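Local coordinates for phosphate binding protein (Planctomyces limnophilus, PDB 4JWO) that probably binds phosphate for transport across the cytoplasmic membrane, at residues 257-260 with 265-268; 152-157 with 174-179; 244-247 with 252-255; 267-272 with 277-282; 140-145 with 200-205. One frame throughout, in Å; residues are numbered along the deposited sequence. Where two conformers were deposited one is given.

Interaction 1 of 5, residues 257-260 with 265-268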
# COMPACT_ATOMS: atom_id res chain seq x y z
N LYS A 257 8.68 8.12 14.52
CA LYS A 257 7.77 9.18 14.11
C LYS A 257 8.32 9.82 12.84
O LYS A 257 9.53 9.99 12.71
CB LYS A 257 7.64 10.22 15.22
CG LYS A 257 7.19 9.62 16.54
CD LYS A 257 7.12 10.67 17.62
CE LYS A 257 6.46 10.13 18.87
NZ LYS A 257 7.18 8.96 19.44
N ILE A 258 7.43 10.17 11.90
CA ILE A 258 7.84 10.55 10.55
C ILE A 258 7.52 12.00 10.20
O ILE A 258 6.37 12.45 10.33
CB ILE A 258 7.20 9.61 9.50
CG1 ILE A 258 7.59 8.15 9.76
CG2 ILE A 258 7.59 10.01 8.07
CD1 ILE A 258 9.07 7.85 9.54
N SER A 259 8.54 12.74 9.78
CA SER A 259 8.35 14.09 9.26
C SER A 259 8.54 14.09 7.75
O SER A 259 9.46 13.45 7.26
CB SER A 259 9.35 15.06 9.88
OG SER A 259 9.09 15.22 11.26
N ASP A 260 7.70 14.82 7.03
CA ASP A 260 7.78 14.84 5.57
C ASP A 260 8.24 16.16 4.96
O ASP A 260 8.28 16.30 3.74
CB ASP A 260 6.45 14.38 4.95
CG ASP A 260 5.34 15.42 5.06
OD1 ASP A 260 5.50 16.42 5.80
OD2 ASP A 260 4.30 15.23 4.40
N VAL A 265 4.84 16.65 10.92
CA VAL A 265 5.99 16.84 11.79
C VAL A 265 5.99 15.77 12.88
O VAL A 265 5.13 15.79 13.76
CB VAL A 265 6.00 18.24 12.44
CG1 VAL A 265 7.27 18.45 13.26
CG2 VAL A 265 5.87 19.31 11.36
N CYS A 266 6.96 14.86 12.80
CA CYS A 266 7.12 13.79 13.79
C CYS A 266 5.80 13.09 14.14
O CYS A 266 5.38 13.04 15.30
CB CYS A 266 7.83 14.30 15.06
SG CYS A 266 9.51 14.92 14.73
N VAL A 267 5.15 12.54 13.11
CA VAL A 267 3.88 11.88 13.29
C VAL A 267 4.06 10.40 13.63
O VAL A 267 4.70 9.66 12.89
CB VAL A 267 3.02 12.02 12.01
CG1 VAL A 267 1.65 11.39 12.23
CG2 VAL A 267 2.87 13.50 11.63
N GLU A 268 3.52 10.00 14.78
CA GLU A 268 3.56 8.60 15.19
C GLU A 268 2.49 7.85 14.40
O GLU A 268 1.37 8.33 14.29
CB GLU A 268 3.27 8.51 16.68
CG GLU A 268 3.27 7.11 17.26
CD GLU A 268 2.81 7.08 18.70
OE1 GLU A 268 2.56 8.17 19.26
OE2 GLU A 268 2.69 5.98 19.27
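Lys-257 lies against the backbone of Cys-266, its CB 3.6 Å from the Cys-266 carbonyl carbon. Farther out its aliphatic chain passes at a slant over Glu-268, with Lys-257 CG 4.1 Å from Glu-268 CB. The two charged ends do not touch, Lys-257 NZ being 4.7 Å from Glu-268 OE1, although their opposite charges are likely to attract. Ile-258 supplies the backbone link: its N donates to Val-267 O at 2.9 Å, and Val-267 N returns a nearly straight bond (173°) to Ile-258 O at 3.0 Å. Its side chain is directed to the other side, where it packs on Tyr-279. At Ser-259 the side chain takes over from the backbone. Its OG stands beside its own backbone N, opposite the carbonyl carbon (chi1 -67°), and from there accepts a short bond of 2.7 Å from Cys-266 N. The same OG is 3.5 Å from Cys-266 SG, which is disulfide-bonded to Cys-157. Asp-260 sits at the turn, where its OD1 accepts from the backbone N atoms of Lys-262 and Ala-264 and so braces the short connection. This is a hairpin-like return at the end of strand 254-259 with one antiparallel, hydrogen-bonded pair, Ile-258 with Val-267, its returning arm fastened by the serine and by a disulfide to the neighbouring strand 157-159.

Interaction 2 of 5, residues 152-157 with 174-179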
# COMPACT_ATOMS: atom_id res chain seq x y z
N ASN A 152 17.11 2.47 21.23
CA ASN A 152 17.48 3.65 20.44
C ASN A 152 16.63 4.84 20.87
O ASN A 152 15.42 4.85 20.65
CB ASN A 152 17.24 3.34 18.95
CG ASN A 152 17.70 4.45 18.01
OD1 ASN A 152 17.69 5.63 18.36
ND2 ASN A 152 18.10 4.06 16.80
N THR A 153 17.26 5.85 21.48
CA THR A 153 16.51 7.02 21.92
C THR A 153 16.86 8.28 21.14
O THR A 153 16.38 9.37 21.46
CB THR A 153 16.71 7.30 23.42
OG1 THR A 153 18.11 7.42 23.67
CG2 THR A 153 16.13 6.16 24.26
N PHE A 154 17.70 8.13 20.12
CA PHE A 154 18.15 9.28 19.35
C PHE A 154 17.44 9.42 18.00
O PHE A 154 17.37 10.52 17.45
CB PHE A 154 19.68 9.26 19.15
CG PHE A 154 20.18 8.05 18.41
CD1 PHE A 154 20.21 8.03 17.02
CD2 PHE A 154 20.57 6.91 19.10
CE1 PHE A 154 20.65 6.91 16.34
CE2 PHE A 154 21.02 5.79 18.42
CZ PHE A 154 21.05 5.79 17.04
N ALA A 155 16.94 8.32 17.45
CA ALA A 155 16.28 8.36 16.13
C ALA A 155 14.76 8.24 16.23
O ALA A 155 14.12 7.70 15.32
CB ALA A 155 16.84 7.29 15.20
N GLU A 156 14.18 8.77 17.30
CA GLU A 156 12.75 8.60 17.55
C GLU A 156 11.86 9.32 16.54
O GLU A 156 10.71 8.93 16.33
CB GLU A 156 12.40 9.00 18.98
CG GLU A 156 13.04 8.07 19.99
CD GLU A 156 12.58 8.33 21.40
OE1 GLU A 156 11.87 9.34 21.60
OE2 GLU A 156 12.93 7.53 22.30
N CYS A 157 12.40 10.38 15.93
CA CYS A 157 11.72 11.08 14.85
C CYS A 157 12.71 11.23 13.70
O CYS A 157 13.85 11.64 13.91
CB CYS A 157 11.25 12.46 15.29
SG CYS A 157 10.42 13.30 13.89
N SER A 174 26.40 3.80 6.31
CA SER A 174 26.61 2.59 7.10
C SER A 174 26.50 2.88 8.58
O SER A 174 26.38 1.95 9.37
CB SER A 174 27.97 1.98 6.78
OG SER A 174 29.01 2.87 7.14
N LYS A 175 26.54 4.16 8.96
CA LYS A 175 26.57 4.55 10.37
C LYS A 175 25.53 5.61 10.67
O LYS A 175 25.24 6.48 9.85
CB LYS A 175 27.95 5.09 10.75
CG LYS A 175 29.05 4.06 10.71
CD LYS A 175 30.40 4.69 10.96
CE LYS A 175 31.48 3.62 11.11
NZ LYS A 175 32.81 4.20 11.45
N TRP A 176 24.99 5.57 11.88
CA TRP A 176 23.98 6.55 12.27
C TRP A 176 24.52 7.98 12.21
O TRP A 176 23.78 8.92 11.89
CB TRP A 176 23.46 6.23 13.67
CG TRP A 176 22.57 5.03 13.73
CD1 TRP A 176 22.93 3.77 14.09
CD2 TRP A 176 21.17 4.98 13.42
NE1 TRP A 176 21.84 2.93 14.04
CE2 TRP A 176 20.74 3.66 13.64
CE3 TRP A 176 20.24 5.94 13.00
CZ2 TRP A 176 19.42 3.25 13.43
CZ3 TRP A 176 18.93 5.54 12.80
CH2 TRP A 176 18.53 4.20 13.02
N SER A 177 25.81 8.15 12.52
CA SER A 177 26.46 9.47 12.55
C SER A 177 26.44 10.13 11.18
O SER A 177 26.63 11.34 11.05
CB SER A 177 27.91 9.33 13.01
OG SER A 177 28.59 8.39 12.19
N GLU A 178 26.24 9.31 10.16
CA GLU A 178 26.23 9.79 8.78
C GLU A 178 24.84 10.27 8.36
O GLU A 178 24.70 10.91 7.32
CB GLU A 178 26.72 8.68 7.83
CG GLU A 178 28.20 8.38 7.97
CD GLU A 178 28.63 7.11 7.25
OE1 GLU A 178 27.79 6.22 7.08
OE2 GLU A 178 29.82 7.01 6.87
N VAL A 179 23.83 9.97 9.17
CA VAL A 179 22.46 10.36 8.84
C VAL A 179 22.14 11.76 9.38
O VAL A 179 21.62 12.60 8.67
CB VAL A 179 21.43 9.36 9.39
CG1 VAL A 179 20.02 9.74 8.93
CG2 VAL A 179 21.78 7.96 8.91
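One face of the Trp-176 indole receives both Phe-154 and Asn-152, each toward the rim. Phe-154 comes in edge first, a T-shaped stack with planes 84° apart and its ring centroid 5.0 Å from that of the indole five-membered ring; Phe-154 CE1 reaches Trp-176 CE3 at 3.5 Å. Asn-152 presents its amide nitrogen, ND2 lying 3.7 Å from Trp-176 CZ2, with the amide plane nearly upright on the indole. Phe-154 in turn carries Asn-152 OD1 over the centre of one face, 3.2 Å above the ring plane, a position that depends on its CG lying between the backbone N and the carbonyl carbon (chi1 61°). Ala-155 adds its CB, 3.6 Å from Trp-176 CZ3. Asn-152 OD1 keeps the loop in shape: the bond from Phe-154 N (3.1 Å) closes an Asx turn and that from Ala-155 N (2.9 Å) an Asx motif. Across the contact, Trp-176 opens a short 3-10 segment, and its NE1 is bonded to Gly-236 O, which probably restrains the rotation of the indole; Trp-183 meets Phe-154 in a second edge-to-face pair. A leucine in place of Trp-176 would probably leave the Phe-154 edge and the Asn-152 amide without the flat surface they rest on, and Gly-236 O without its donor. No hydrogen bond joins the two loops directly, so their cohesion comes from dispersion and aromatic electrostatics, while Asn-152 OD1 is bonded within its own loop and Trp-176 NE1 to Gly-236 O.

Interaction 3 of 5, residues 244-247 with 252-255. With SO4 (sulfate ion), chain D.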
# COMPACT_ATOMS: atom_id res chain seq x y z
N ALA A 244 0.61 -3.68 10.46
CA ALA A 244 0.03 -4.78 11.23
C ALA A 244 1.11 -5.52 12.00
O ALA A 244 0.89 -5.94 13.13
CB ALA A 244 -0.74 -5.74 10.32
N TYR A 245 2.28 -5.66 11.40
CA TYR A 245 3.37 -6.36 12.06
C TYR A 245 4.02 -5.52 13.16
O TYR A 245 4.54 -6.06 14.13
CB TYR A 245 4.39 -6.87 11.03
CG TYR A 245 3.88 -8.08 10.26
CD1 TYR A 245 4.02 -9.36 10.79
CD2 TYR A 245 3.28 -7.94 9.02
CE1 TYR A 245 3.55 -10.48 10.10
CE2 TYR A 245 2.81 -9.06 8.32
CZ TYR A 245 2.95 -10.32 8.87
OH TYR A 245 2.50 -11.44 8.20
N PHE A 246 3.97 -4.19 13.05
CA PHE A 246 4.37 -3.37 14.18
C PHE A 246 3.35 -3.49 15.32
O PHE A 246 3.73 -3.72 16.48
CB PHE A 246 4.53 -1.88 13.82
CG PHE A 246 4.57 -0.99 15.03
CD1 PHE A 246 5.70 -0.96 15.86
CD2 PHE A 246 3.46 -0.23 15.39
CE1 PHE A 246 5.72 -0.17 17.00
CE2 PHE A 246 3.49 0.55 16.54
CZ PHE A 246 4.61 0.58 17.34
N ALA A 247 2.08 -3.33 14.98
CA ALA A 247 1.03 -3.23 15.99
C ALA A 247 1.00 -4.44 16.90
O ALA A 247 0.80 -4.32 18.11
CB ALA A 247 -0.34 -3.02 15.33
N LYS A 252 7.73 -4.61 21.81
CA LYS A 252 9.11 -5.03 21.55
C LYS A 252 9.82 -4.17 20.51
O LYS A 252 11.01 -4.34 20.25
CB LYS A 252 9.13 -6.49 21.08
CG LYS A 252 8.49 -7.46 22.06
CD LYS A 252 8.49 -8.89 21.53
CE LYS A 252 7.81 -8.99 20.18
NZ LYS A 252 8.79 -9.22 19.09
N LEU A 253 9.06 -3.25 19.90
CA LEU A 253 9.56 -2.39 18.84
C LEU A 253 9.27 -0.93 19.15
O LEU A 253 8.34 -0.62 19.89
CB LEU A 253 8.87 -2.74 17.52
CG LEU A 253 9.03 -4.16 16.97
CD1 LEU A 253 8.00 -4.36 15.85
CD2 LEU A 253 10.45 -4.36 16.43
N LYS A 254 10.04 -0.03 18.55
CA LYS A 254 9.74 1.39 18.65
C LYS A 254 9.43 1.91 17.25
O LYS A 254 10.25 1.80 16.35
CB LYS A 254 10.94 2.14 19.27
CG LYS A 254 10.78 3.65 19.31
CD LYS A 254 11.93 4.32 20.07
CE LYS A 254 11.90 3.98 21.55
NZ LYS A 254 13.02 4.64 22.29
N ALA A 255 8.22 2.43 17.04
CA ALA A 255 7.89 3.00 15.75
C ALA A 255 8.48 4.40 15.65
O ALA A 255 8.30 5.22 16.55
CB ALA A 255 6.38 3.04 15.52
S SO4 D . 1.12 -14.01 10.18
O1 SO4 D . 1.10 -15.34 10.81
O2 SO4 D . 0.51 -13.04 11.09
O3 SO4 D . 2.50 -13.59 9.93
O4 SO4 D . 0.36 -14.09 8.93
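Phe-246 on helix 243-247 and Leu-253, just ahead of strand 254-259, approach to 7.0 Å between their CA atoms, and no hydrogen bond links the two segments. The contact is therefore made by side chains, chiefly by the Phe-246 ring. With CG anti to the backbone N (chi1 164°), the ring extends from the helix to the strand, where the Ala-255 methyl sits over one face as a CH-pi contact, its CB 3.8 Å from the ring centroid and 22° off the normal. The methyl lies off centre, and its nearest ring atom is Phe-246 CZ, 3.5 Å from Ala-255 CB. Leu-253 runs past the ring in the opposite direction, its CB 4.0 Å from Phe-246 CD1, while Leu-253 O lies at the ring edge, 3.9 Å from Phe-246 CE1. The helix lies in the connection between strands 237-242 and 254-259; these two strands flank strand 134-148 and run antiparallel to it, so the unit is a beta-alpha-beta crossover over an intervening strand. Phe-246 also touches Thr-145 and Val-147 of that middle strand; an alanine here would probably leave the Ala-255 methyl and Leu-253 facing a gap between helix and sheet. Tyr-245 turns its end away from the strand, and its OH donates to O3 of a sulfate, probably from the crystallisation liquor, at 2.8 Å. Sulfate O3 lies in the plane of the phenol ring. Lys-320 binds the same sulfate and makes a cation-pi contact with Tyr-245.

Interaction 4 of 5, residues 267-272 with 277-282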
# COMPACT_ATOMS: atom_id res chain seq x y z
N VAL A 267 5.15 12.54 13.11
CA VAL A 267 3.88 11.88 13.29
C VAL A 267 4.06 10.40 13.63
O VAL A 267 4.70 9.66 12.89
CB VAL A 267 3.02 12.02 12.01
CG1 VAL A 267 1.65 11.39 12.23
CG2 VAL A 267 2.87 13.50 11.63
N GLU A 268 3.52 10.00 14.78
CA GLU A 268 3.56 8.60 15.19
C GLU A 268 2.49 7.85 14.40
O GLU A 268 1.37 8.33 14.29
CB GLU A 268 3.27 8.51 16.68
CG GLU A 268 3.27 7.11 17.26
CD GLU A 268 2.81 7.08 18.70
OE1 GLU A 268 2.56 8.17 19.26
OE2 GLU A 268 2.69 5.98 19.27
N PRO A 269 2.82 6.66 13.86
CA PRO A 269 1.78 5.85 13.21
C PRO A 269 0.87 5.21 14.26
O PRO A 269 1.31 4.42 15.11
CB PRO A 269 2.59 4.78 12.46
CG PRO A 269 3.84 4.63 13.28
CD PRO A 269 4.15 6.03 13.78
N THR A 270 -0.40 5.60 14.23
CA THR A 270 -1.41 5.05 15.14
C THR A 270 -2.68 4.92 14.31
O THR A 270 -2.75 5.47 13.21
CB THR A 270 -1.73 6.00 16.31
OG1 THR A 270 -2.41 7.17 15.81
CG2 THR A 270 -0.47 6.41 17.08
N PRO A 271 -3.69 4.21 14.84
CA PRO A 271 -4.91 4.14 14.03
C PRO A 271 -5.50 5.52 13.78
O PRO A 271 -6.05 5.77 12.70
CB PRO A 271 -5.85 3.31 14.91
CG PRO A 271 -4.92 2.42 15.66
CD PRO A 271 -3.73 3.28 15.98
N ALA A 272 -5.32 6.42 14.74
CA ALA A 272 -5.86 7.77 14.61
C ALA A 272 -5.15 8.57 13.53
O ALA A 272 -5.79 9.20 12.70
CB ALA A 272 -5.82 8.51 15.95
N GLY A 277 -5.23 10.71 8.00
CA GLY A 277 -4.33 11.08 6.93
C GLY A 277 -3.13 11.91 7.39
O GLY A 277 -2.38 12.41 6.57
N GLU A 278 -2.97 12.07 8.69
CA GLU A 278 -1.87 12.88 9.20
C GLU A 278 -0.53 12.16 8.97
O GLU A 278 0.49 12.81 8.75
CB GLU A 278 -2.07 13.18 10.69
CG GLU A 278 -1.09 14.19 11.26
CD GLU A 278 -1.21 14.32 12.77
OE1 GLU A 278 -1.97 13.54 13.39
OE2 GLU A 278 -0.54 15.20 13.35
N TYR A 279 -0.55 10.83 9.01
CA TYR A 279 0.66 10.04 8.85
C TYR A 279 0.97 9.85 7.37
O TYR A 279 0.57 8.86 6.74
CB TYR A 279 0.50 8.71 9.58
CG TYR A 279 1.71 7.81 9.52
CD1 TYR A 279 2.86 8.11 10.23
CD2 TYR A 279 1.69 6.65 8.77
CE1 TYR A 279 3.97 7.28 10.18
CE2 TYR A 279 2.79 5.81 8.72
CZ TYR A 279 3.93 6.13 9.43
OH TYR A 279 5.04 5.29 9.37
N THR A 280 1.67 10.83 6.81
CA THR A 280 2.03 10.83 5.39
C THR A 280 3.55 11.03 5.26
O THR A 280 4.14 11.79 6.03
CB THR A 280 1.20 11.90 4.63
OG1 THR A 280 1.41 11.79 3.22
CG2 THR A 280 1.55 13.31 5.10
N PRO A 281 4.18 10.38 4.27
CA PRO A 281 3.63 9.58 3.17
C PRO A 281 3.45 8.08 3.41
O PRO A 281 3.08 7.39 2.47
CB PRO A 281 4.67 9.78 2.08
CG PRO A 281 5.97 9.80 2.86
CD PRO A 281 5.64 10.53 4.15
N LEU A 282 3.71 7.60 4.61
CA LEU A 282 3.74 6.15 4.83
C LEU A 282 2.40 5.49 5.20
O LEU A 282 2.36 4.32 5.56
CB LEU A 282 4.85 5.79 5.84
CG LEU A 282 6.25 6.02 5.27
CD1 LEU A 282 7.30 5.91 6.38
CD2 LEU A 282 6.55 5.02 4.18
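Tyr-279 meets Val-267 first at its CB, which lies 3.9 Å from Val-267 CG1. The ring extends to Pro-269, which lies over one of its faces, because CG stands anti to the backbone N (chi1 -178°). CG itself is 4.2 Å from Pro-269 CA. On one side of the ring, CD1 is 3.6 Å from Val-267 O, a carbonyl oxygen lying at the ring edge and in its plane. Farther along, Pro-269 CB lies over CE1, CE2 and CZ, nearest Tyr-279 CZ at 3.6 Å; it stands 3.7 Å from the Tyr-279 ring centroid, 17° off the normal, in a CH-pi contact. The short helix 271-275, which starts within the first segment, links the two; it is capped at its start by Thr-270, whose OG1 accepts from Thr-273 N, and left behind at Gly-277 with positive phi. Tyr-279 follows as the centre of an inverse gamma turn that directs the chain on to strand 283-291. At the tip, Tyr-279 OH remains 4.0 Å from Pro-269 CB and makes its hydrogen bond to Leu-144 O on the long strand 134-148.

Interaction 5 of 5, residues 140-145 with 200-205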
# COMPACT_ATOMS: atom_id res chain seq x y z
N ALA A 140 -9.23 0.19 0.94
CA ALA A 140 -8.38 -0.12 2.08
C ALA A 140 -7.46 1.04 2.34
O ALA A 140 -7.36 1.95 1.53
CB ALA A 140 -7.55 -1.38 1.78
N ILE A 141 -6.79 1.00 3.48
CA ILE A 141 -5.70 1.92 3.76
C ILE A 141 -4.45 1.08 3.99
O ILE A 141 -4.49 0.07 4.69
CB ILE A 141 -6.00 2.80 4.98
CG1 ILE A 141 -7.17 3.74 4.67
CG2 ILE A 141 -4.78 3.61 5.37
CD1 ILE A 141 -7.60 4.57 5.89
N ASP A 142 -3.34 1.49 3.37
CA ASP A 142 -2.07 0.77 3.47
C ASP A 142 -1.14 1.61 4.32
O ASP A 142 -0.81 2.73 3.95
CB ASP A 142 -1.48 0.58 2.07
CG ASP A 142 -0.18 -0.24 2.06
OD1 ASP A 142 0.36 -0.53 3.13
OD2 ASP A 142 0.30 -0.57 0.95
N GLY A 143 -0.72 1.08 5.47
CA GLY A 143 0.21 1.79 6.33
C GLY A 143 1.50 1.01 6.54
O GLY A 143 1.47 -0.20 6.74
N LEU A 144 2.63 1.70 6.49
CA LEU A 144 3.93 1.10 6.79
C LEU A 144 4.54 1.78 8.00
O LEU A 144 4.39 2.98 8.18
CB LEU A 144 4.89 1.31 5.63
CG LEU A 144 4.57 0.69 4.29
CD1 LEU A 144 5.79 0.85 3.39
CD2 LEU A 144 4.18 -0.78 4.43
N THR A 145 5.28 1.01 8.78
CA THR A 145 6.03 1.57 9.90
C THR A 145 7.52 1.40 9.68
O THR A 145 7.99 0.35 9.23
CB THR A 145 5.68 0.89 11.22
OG1 THR A 145 5.90 -0.52 11.09
CG2 THR A 145 4.22 1.14 11.57
N PHE A 200 7.89 -3.32 -0.40
CA PHE A 200 9.07 -2.73 -1.04
C PHE A 200 8.68 -1.63 -2.00
O PHE A 200 9.25 -0.53 -1.96
CB PHE A 200 9.84 -3.82 -1.80
CG PHE A 200 11.08 -3.32 -2.50
CD1 PHE A 200 12.31 -3.34 -1.86
CD2 PHE A 200 11.01 -2.89 -3.81
CE1 PHE A 200 13.46 -2.91 -2.52
CE2 PHE A 200 12.16 -2.45 -4.48
CZ PHE A 200 13.38 -2.46 -3.81
N ASP A 201 7.74 -1.92 -2.88
CA ASP A 201 7.28 -0.96 -3.88
C ASP A 201 6.78 0.33 -3.23
O ASP A 201 7.09 1.43 -3.69
CB ASP A 201 6.21 -1.56 -4.79
CG ASP A 201 6.78 -2.55 -5.79
OD1 ASP A 201 8.02 -2.64 -5.90
OD2 ASP A 201 5.98 -3.23 -6.48
N TYR A 202 6.00 0.19 -2.16
CA TYR A 202 5.46 1.38 -1.49
C TYR A 202 6.57 2.19 -0.81
O TYR A 202 6.72 3.39 -1.07
CB TYR A 202 4.38 0.94 -0.47
CG TYR A 202 3.66 2.04 0.28
CD1 TYR A 202 3.85 3.39 -0.04
CD2 TYR A 202 2.79 1.74 1.32
CE1 TYR A 202 3.19 4.40 0.66
CE2 TYR A 202 2.13 2.73 2.02
CZ TYR A 202 2.33 4.06 1.69
OH TYR A 202 1.68 5.06 2.38
N PHE A 203 7.35 1.53 0.03
CA PHE A 203 8.40 2.22 0.77
C PHE A 203 9.37 2.92 -0.16
O PHE A 203 9.66 4.11 -0.00
CB PHE A 203 9.15 1.23 1.65
CG PHE A 203 10.16 1.88 2.56
CD1 PHE A 203 9.74 2.47 3.75
CD2 PHE A 203 11.50 1.90 2.22
CE1 PHE A 203 10.66 3.08 4.60
CE2 PHE A 203 12.42 2.51 3.06
CZ PHE A 203 11.99 3.10 4.25
N THR A 204 9.86 2.21 -1.16
CA THR A 204 10.81 2.82 -2.08
C THR A 204 10.19 3.95 -2.89
O THR A 204 10.85 4.96 -3.13
CB THR A 204 11.49 1.78 -3.01
OG1 THR A 204 10.50 1.17 -3.84
CG2 THR A 204 12.21 0.74 -2.19
N GLU A 205 8.94 3.80 -3.31
CA GLU A 205 8.27 4.86 -4.07
C GLU A 205 8.25 6.18 -3.30
O GLU A 205 8.62 7.23 -3.83
CB GLU A 205 6.82 4.46 -4.41
CG GLU A 205 5.99 5.56 -5.09
CD GLU A 205 4.51 5.17 -5.23
OE1 GLU A 205 4.20 3.96 -5.19
OE2 GLU A 205 3.67 6.08 -5.36
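Tyr-202 and Leu-144 reach each other through different rotations: in Tyr-202 CG is anti to the backbone N (chi1 -178°), extending the ring from the helix to the sheet, whereas Leu-144 CG stands opposite its own carbonyl carbon. The two side chains slide past one another, bringing Leu-144 CG to 3.6 Å from Tyr-202 CD2. Leu-144 CD1 goes farther, to 3.8 Å from Phe-203 CB, and lies near the plane of the Phe-203 ring at its edge. Two residues earlier on the same side of the strand, Asp-142 brings OD2 to 3.4 Å from Tyr-202 CD2, with carboxylate and ring planes 65° apart. Its backbone takes part too, Asp-142 O being 3.5 Å from Tyr-202 CE2. Helix 200-205 crosses strand 140-145 at 71°, the axes 9.8 Å apart, as a helix laid on the face of a sheet. Around this layer, Phe-203 stacks on Tyr-240 and meets Trp-167 edge to face, and Tyr-202 has a cation-pi contact with Arg-284. No hydrogen bond spans strand and helix directly, and the Asp-142 carboxylate packs obliquely against the Tyr-202 ring without one. The interface thus rests largely on apolar packing, while the phenol OH is hydrogen-bonded outside it, to Pro-281 O.

In the fold
Interaction 5 lies on strand 134-148, and interactions 1 and 3 on its antiparallel neighbour 254-259 in one mixed sheet; interactions 2 and 4 lie in loops and around helix 271-275 beside them. Along the chain, interaction 5 comes first, its long span containing interaction 2; interactions 3, 1 and 4 follow in quick succession, the last two sharing Val-267 and Glu-268. Centres of interactions 1 and 4 are about 8 Å apart, those of 2 and 5 about 22 Å. The Cys-157 to Cys-266 disulfide joins interactions 1 and 2, and a Glu-156 to Lys-254 salt bridge 2 and 3. Together they hold loops and short helices against the sheet of a probable phosphate-binding protein.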